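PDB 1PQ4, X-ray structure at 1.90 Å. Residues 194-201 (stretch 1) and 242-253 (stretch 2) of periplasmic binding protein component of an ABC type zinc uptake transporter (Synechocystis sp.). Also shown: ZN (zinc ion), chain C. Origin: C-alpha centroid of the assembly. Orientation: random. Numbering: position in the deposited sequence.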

ATOM      1  N   ILE A 194      -3.999  16.815  -0.091  1.00 19.67           N
ATOM      2  CA  ILE A 194      -3.445  16.769   1.277  1.00 16.39           C
ATOM      3  C   ILE A 194      -3.962  15.529   1.930  1.00 18.28           C
ATOM      4  O   ILE A 194      -5.147  15.255   1.876  1.00 15.44           O
ATOM      5  N   VAL A 195      -3.071  14.800   2.590  1.00 12.53           N
ATOM      6  CA  VAL A 195      -3.416  13.563   3.259  1.00 15.70           C
ATOM      7  C   VAL A 195      -2.700  13.586   4.578  1.00 14.78           C
ATOM      8  O   VAL A 195      -1.752  14.342   4.779  1.00 21.39           O
ATOM      9  N   PHE A 196      -3.169  12.768   5.480  1.00 15.85           N
ATOM     10  CA  PHE A 196      -2.514  12.777   6.760  1.00 15.72           C
ATOM     11  C   PHE A 196      -1.206  11.998   6.657  1.00 18.12           C
ATOM     12  O   PHE A 196      -0.148  12.585   6.769  1.00 19.35           O
ATOM     13  N   HIS A 197      -1.310  10.691   6.405  1.00 16.64           N
ATOM     14  CA  HIS A 197      -0.112   9.820   6.349  1.00 17.46           C
ATOM     15  C   HIS A 197       0.298   9.661   4.879  1.00 14.94           C
ATOM     16  O   HIS A 197      -0.523   9.282   4.036  1.00 14.98           O
ATOM     17  N   PRO A 198       1.577   9.944   4.563  1.00 16.88           N
ATOM     18  CA  PRO A 198       2.064   9.861   3.189  1.00 16.71           C
ATOM     19  C   PRO A 198       2.274   8.462   2.681  1.00 19.27           C
ATOM     20  O   PRO A 198       3.387   7.964   2.601  1.00 19.90           O
ATOM     21  N   SER A 199       1.208   7.786   2.349  1.00 14.84           N
ATOM     22  CA  SER A 199       1.439   6.469   1.799  1.00 17.95           C
ATOM     23  C   SER A 199       1.265   6.485   0.289  1.00 14.73           C
ATOM     24  O   SER A 199       1.308   5.430  -0.353  1.00 15.06           O
ATOM     25  N   TRP A 200       1.083   7.669  -0.295  1.00 12.68           N
ATOM     26  CA  TRP A 200       0.759   7.713  -1.724  1.00 14.39           C
ATOM     27  C   TRP A 200       1.838   8.283  -2.649  1.00 15.52           C
ATOM     28  O   TRP A 200       1.515   8.721  -3.762  1.00 15.34           O
ATOM     29  N   ALA A 201       3.108   8.274  -2.227  1.00 14.37           N
ATOM     30  CA  ALA A 201       4.143   8.873  -3.090  1.00 14.35           C
ATOM     31  C   ALA A 201       4.302   8.137  -4.441  1.00  8.25           C
ATOM     32  O   ALA A 201       4.513   8.753  -5.465  1.00 13.73           O
ATOM     33  N   PHE A 242      -7.800  14.767   3.110  1.00 15.44           N
ATOM     34  CA  PHE A 242      -7.971  13.345   3.283  1.00 15.69           C
ATOM     35  C   PHE A 242      -7.294  12.867   4.542  1.00 16.18           C
ATOM     36  O   PHE A 242      -6.282  13.404   4.955  1.00 23.66           O
ATOM     37  N   GLY A 243      -7.899  11.868   5.155  1.00 14.50           N
ATOM     38  CA  GLY A 243      -7.319  11.269   6.350  1.00 15.91           C
ATOM     39  C   GLY A 243      -7.298   9.791   6.010  1.00 19.63           C
ATOM     40  O   GLY A 243      -7.757   9.374   4.948  1.00 20.05           O
ATOM     41  N   GLU A 244      -6.767   8.989   6.898  1.00 22.60           N
ATOM     42  CA  GLU A 244      -6.686   7.557   6.649  1.00 24.72           C
ATOM     43  C   GLU A 244      -7.314   6.860   7.837  1.00 28.44           C
ATOM     44  O   GLU A 244      -7.208   7.349   8.976  1.00 29.18           O
ATOM     45  N   THR A 245      -7.967   5.728   7.584  1.00 31.67           N
ATOM     46  CA  THR A 245      -8.644   4.986   8.660  1.00 37.68           C
ATOM     47  C   THR A 245      -7.746   4.528   9.770  1.00 35.07           C
ATOM     48  O   THR A 245      -8.184   4.426  10.899  1.00 35.89           O
ATOM     49  N   GLN A 246      -6.489   4.233   9.441  1.00 27.17           N
ATOM     50  CA  GLN A 246      -5.560   3.715  10.448  1.00 22.47           C
ATOM     51  C   GLN A 246      -4.949   4.777  11.341  1.00 19.99           C
ATOM     52  O   GLN A 246      -4.221   4.451  12.255  1.00 20.99           O
ATOM     53  N   PHE A 247      -5.216   6.047  11.064  1.00 18.89           N
ATOM     54  CA  PHE A 247      -4.635   7.103  11.881  1.00 24.21           C
ATOM     55  C   PHE A 247      -5.748   8.047  12.303  1.00 26.06           C
ATOM     56  O   PHE A 247      -6.801   8.099  11.682  1.00 31.36           O
ATOM     57  N   SER A 248      -5.514   8.787  13.369  1.00 28.55           N
ATOM     58  CA  SER A 248      -6.504   9.731  13.845  1.00 31.55           C
ATOM     59  C   SER A 248      -6.735  10.754  12.726  1.00 26.50           C
ATOM     60  O   SER A 248      -5.783  11.136  12.024  1.00 25.25           O
ATOM     61  N   THR A 249      -7.975  11.180  12.540  1.00 23.09           N
ATOM     62  CA  THR A 249      -8.247  12.196  11.512  1.00 22.01           C
ATOM     63  C   THR A 249      -8.401  13.559  12.166  1.00 20.78           C
ATOM     64  O   THR A 249      -8.810  14.509  11.515  1.00 21.82           O
ATOM     65  N   LYS A 250      -8.055  13.657  13.453  1.00 24.93           N
ATOM     66  CA  LYS A 250      -8.203  14.914  14.181  1.00 25.10           C
ATOM     67  C   LYS A 250      -7.577  16.123  13.475  1.00 25.49           C
ATOM     68  O   LYS A 250      -8.240  17.140  13.311  1.00 20.66           O
ATOM     69  N   SER A 251      -6.318  16.054  13.034  1.00 24.29           N
ATOM     70  CA  SER A 251      -5.785  17.238  12.368  1.00 24.30           C
ATOM     71  C   SER A 251      -6.318  17.482  10.967  1.00 20.62           C
ATOM     72  O   SER A 251      -6.398  18.631  10.537  1.00 23.05           O
ATOM     73  N   SER A 252      -6.719  16.437  10.255  1.00 17.88           N
ATOM     74  CA  SER A 252      -7.282  16.631   8.935  1.00 23.84           C
ATOM     75  C   SER A 252      -8.594  17.408   9.108  1.00 18.91           C
ATOM     76  O   SER A 252      -8.891  18.297   8.331  1.00 18.70           O
ATOM     77  N   GLU A 253      -9.355  17.037  10.142  1.00 19.03           N
ATOM     78  CA  GLU A 253     -10.646  17.690  10.432  1.00 20.07           C
ATOM     79  C   GLU A 253     -10.456  19.156  10.825  1.00 17.62           C
ATOM     80  O   GLU A 253     -11.202  20.019  10.391  1.00 21.01           O
TER

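The polar centre of the contact is the carboxyl group of Glu 244, whose CA-to-CB bond points toward stretch 1 (chi1 m, -87°; chi2 between wells at 112°). Glu 244 OE1 accepts a nearly straight hydrogen bond from His 197 N (2.9 Å, 168° at the hydrogen). Glu 244 OE2 accepts one from Trp 200 NE1 (3.3 Å, 142°), reaching the indole at its edge, and a weak one from Ser 199 OG (3.3 Å; Ser 199 chi1 p). Glu 244 OE2 also lies 2.6 Å from His 197 O, so close for two oxygens that the acid probably holds a proton and donates it. Between the backbones, Phe 242 N donates to Ile 194 O (3.0 Å, 161°).

His 197 (chi1 t, 174°) binds zinc through NE2, with NE2 to ZN at 2.1 Å; water 1 and two atoms from elsewhere in the structure also bind the ion. Its ring forms an offset stack with Phe 247 (chi1 m), centroids 4.3 Å apart and planes at 22°, while His 197 CB sits over the Phe 247 face, 3.9 Å from its centroid.

The CA-to-CB bond of Phe 196 (chi1 t, 179°) points toward stretch 2, and the residue has the largest covered area. Phe 196 CD2 packs 3.7 Å from Phe 247 CB, and Phe 196 CE1 lies 3.5 Å from Ser 251 OG. Farther along, Val 195 CG1 meets Phe 242 CB at 3.9 Å, both residues with chi1 m and CA-to-CB bonds directed sideways.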

ATOM      1  CB  ILE A 194      -3.941  17.934   2.131  1.00 27.86           C
ATOM      2  CG1 ILE A 194      -3.691  19.234   1.412  1.00 31.35           C
ATOM      3  CG2 ILE A 194      -3.236  17.939   3.486  1.00 23.51           C
ATOM      4  CD1 ILE A 194      -4.246  20.473   2.160  1.00 28.05           C
ATOM      5  CB  VAL A 195      -2.910  12.289   2.522  1.00 18.46           C
ATOM      6  CG1 VAL A 195      -3.638  12.107   1.278  1.00 31.70           C
ATOM      7  CG2 VAL A 195      -1.384  12.413   2.228  1.00 22.56           C
ATOM      8  CB  PHE A 196      -3.405  12.178   7.840  1.00 13.75           C
ATOM      9  CG  PHE A 196      -2.733  12.157   9.180  1.00 17.34           C
ATOM     10  CD1 PHE A 196      -2.509  13.355   9.870  1.00 19.79           C
ATOM     11  CD2 PHE A 196      -2.199  10.974   9.686  1.00 20.62           C
ATOM     12  CE1 PHE A 196      -1.768  13.384  11.028  1.00 21.11           C
ATOM     13  CE2 PHE A 196      -1.438  11.006  10.875  1.00 27.37           C
ATOM     14  CZ  PHE A 196      -1.235  12.223  11.528  1.00 23.16           C
ATOM     15  CB  HIS A 197      -0.476   8.489   6.977  1.00 20.71           C
ATOM     16  CG  HIS A 197       0.593   7.461   6.851  1.00 24.12           C
ATOM     17  ND1 HIS A 197       1.747   7.494   7.605  1.00 22.44           N
ATOM     18  CD2 HIS A 197       0.684   6.362   6.059  1.00 17.03           C
ATOM     19  CE1 HIS A 197       2.503   6.457   7.295  1.00 22.34           C
ATOM     20  NE2 HIS A 197       1.887   5.760   6.355  1.00 22.12           N
ATOM     21  CB  PRO A 198       3.353  10.703   3.226  1.00 20.71           C
ATOM     22  CG  PRO A 198       3.913  10.376   4.586  1.00 22.45           C
ATOM     23  CD  PRO A 198       2.663  10.311   5.496  1.00 19.79           C
ATOM     24  CB  SER A 199       0.449   5.496   2.420  1.00 20.85           C
ATOM     25  OG  SER A 199      -0.815   6.056   2.411  1.00 27.29           O
ATOM     26  CB  TRP A 200      -0.559   8.519  -1.933  1.00 13.24           C
ATOM     27  CG  TRP A 200      -1.693   8.061  -1.041  1.00 12.12           C
ATOM     28  CD1 TRP A 200      -2.006   8.526   0.217  1.00 14.86           C
ATOM     29  CD2 TRP A 200      -2.573   6.970  -1.297  1.00 15.28           C
ATOM     30  NE1 TRP A 200      -3.029   7.774   0.760  1.00 20.24           N
ATOM     31  CE2 TRP A 200      -3.392   6.808  -0.151  1.00 16.30           C
ATOM     32  CE3 TRP A 200      -2.751   6.104  -2.388  1.00 13.88           C
ATOM     33  CZ2 TRP A 200      -4.363   5.814  -0.065  1.00 17.68           C
ATOM     34  CZ3 TRP A 200      -3.726   5.113  -2.305  1.00 13.55           C
ATOM     35  CH2 TRP A 200      -4.520   4.974  -1.143  1.00 15.25           C
ATOM     36  CB  ALA A 201       5.504   8.898  -2.331  1.00 12.83           C
ATOM     37  CB  PHE A 242      -7.392  12.614   2.090  1.00 15.44           C
ATOM     38  CG  PHE A 242      -8.094  12.916   0.831  1.00 15.81           C
ATOM     39  CD1 PHE A 242      -7.547  13.807  -0.088  1.00 16.64           C
ATOM     40  CD2 PHE A 242      -9.319  12.327   0.562  1.00 18.93           C
ATOM     41  CE1 PHE A 242      -8.217  14.112  -1.273  1.00 21.58           C
ATOM     42  CE2 PHE A 242     -10.002  12.628  -0.648  1.00 21.61           C
ATOM     43  CZ  PHE A 242      -9.442  13.518  -1.551  1.00 18.08           C
ATOM     44  CB  GLU A 244      -5.207   7.153   6.488  1.00 25.67           C
ATOM     45  CG  GLU A 244      -4.735   7.292   5.094  1.00 30.89           C
ATOM     46  CD  GLU A 244      -3.709   8.385   4.895  1.00 43.78           C
ATOM     47  OE1 GLU A 244      -3.785   9.419   5.620  1.00 28.95           O
ATOM     48  OE2 GLU A 244      -2.844   8.190   3.987  1.00 38.62           O
ATOM     49  CB  THR A 245      -9.317   3.674   8.179  1.00 42.79           C
ATOM     50  OG1 THR A 245      -9.219   3.548   6.743  1.00 46.28           O
ATOM     51  CG2 THR A 245     -10.758   3.657   8.624  1.00 47.64           C
ATOM     52  CB  GLN A 246      -4.428   2.910   9.767  1.00 21.72           C
ATOM     53  CG  GLN A 246      -4.931   1.696   8.977  1.00 21.26           C
ATOM     54  CD  GLN A 246      -5.482   2.066   7.588  1.00 23.63           C
ATOM     55  OE1 GLN A 246      -6.111   1.233   6.895  1.00 23.37           O
ATOM     56  NE2 GLN A 246      -5.244   3.313   7.175  1.00 24.10           N
ATOM     57  CB  PHE A 247      -3.581   7.881  11.083  1.00 25.50           C
ATOM     58  CG  PHE A 247      -2.514   7.007  10.467  1.00 29.20           C
ATOM     59  CD1 PHE A 247      -2.687   6.440   9.210  1.00 23.30           C
ATOM     60  CD2 PHE A 247      -1.351   6.721  11.167  1.00 31.98           C
ATOM     61  CE1 PHE A 247      -1.717   5.601   8.663  1.00 33.18           C
ATOM     62  CE2 PHE A 247      -0.369   5.876  10.621  1.00 29.84           C
ATOM     63  CZ  PHE A 247      -0.559   5.325   9.379  1.00 28.17           C
ATOM     64  CB  SER A 248      -5.964  10.459  15.068  1.00 31.86           C
ATOM     65  OG  SER A 248      -6.739  11.610  15.265  1.00 35.96           O
ATOM     66  CB  THR A 249      -9.539  11.915  10.766  1.00 22.68           C
ATOM     67  OG1 THR A 249     -10.608  11.801  11.719  1.00 20.83           O
ATOM     68  CG2 THR A 249      -9.434  10.590   9.979  1.00 18.67           C
ATOM     69  CB  LYS A 250      -7.635  14.789  15.611  1.00 24.73           C
ATOM     70  CG  LYS A 250      -8.068  15.955  16.519  1.00 35.69           C
ATOM     71  CD  LYS A 250      -7.329  15.954  17.860  1.00 38.35           C
ATOM     72  CE  LYS A 250      -7.499  14.625  18.572  1.00 48.64           C
ATOM     73  NZ  LYS A 250      -6.344  14.272  19.465  1.00 56.26           N
ATOM     74  CB  SER A 251      -4.238  17.286  12.410  1.00 31.64           C
ATOM     75  OG  SER A 251      -3.663  16.025  12.231  1.00 36.65           O
ATOM     76  CB  SER A 252      -7.596  15.285   8.262  1.00 22.18           C
ATOM     77  OG  SER A 252      -6.403  14.524   8.060  1.00 28.37           O
ATOM     78  CB  GLU A 253     -11.373  16.935  11.559  1.00 17.42           C
ATOM     79  CG  GLU A 253     -11.865  15.556  11.148  1.00 17.51           C
ATOM     80  CD  GLU A 253     -12.465  14.756  12.286  1.00 25.71           C
ATOM     81  OE1 GLU A 253     -13.436  15.221  12.918  1.00 19.18           O
ATOM     82  OE2 GLU A 253     -11.987  13.638  12.556  1.00 29.57           O
TER
HETATM   83 ZN    ZN C1002       2.354   3.886   5.643  1.00 16.54          ZN
HETATM   84  O   HOH W   1       0.499   2.650   5.168  1.00  6.20           O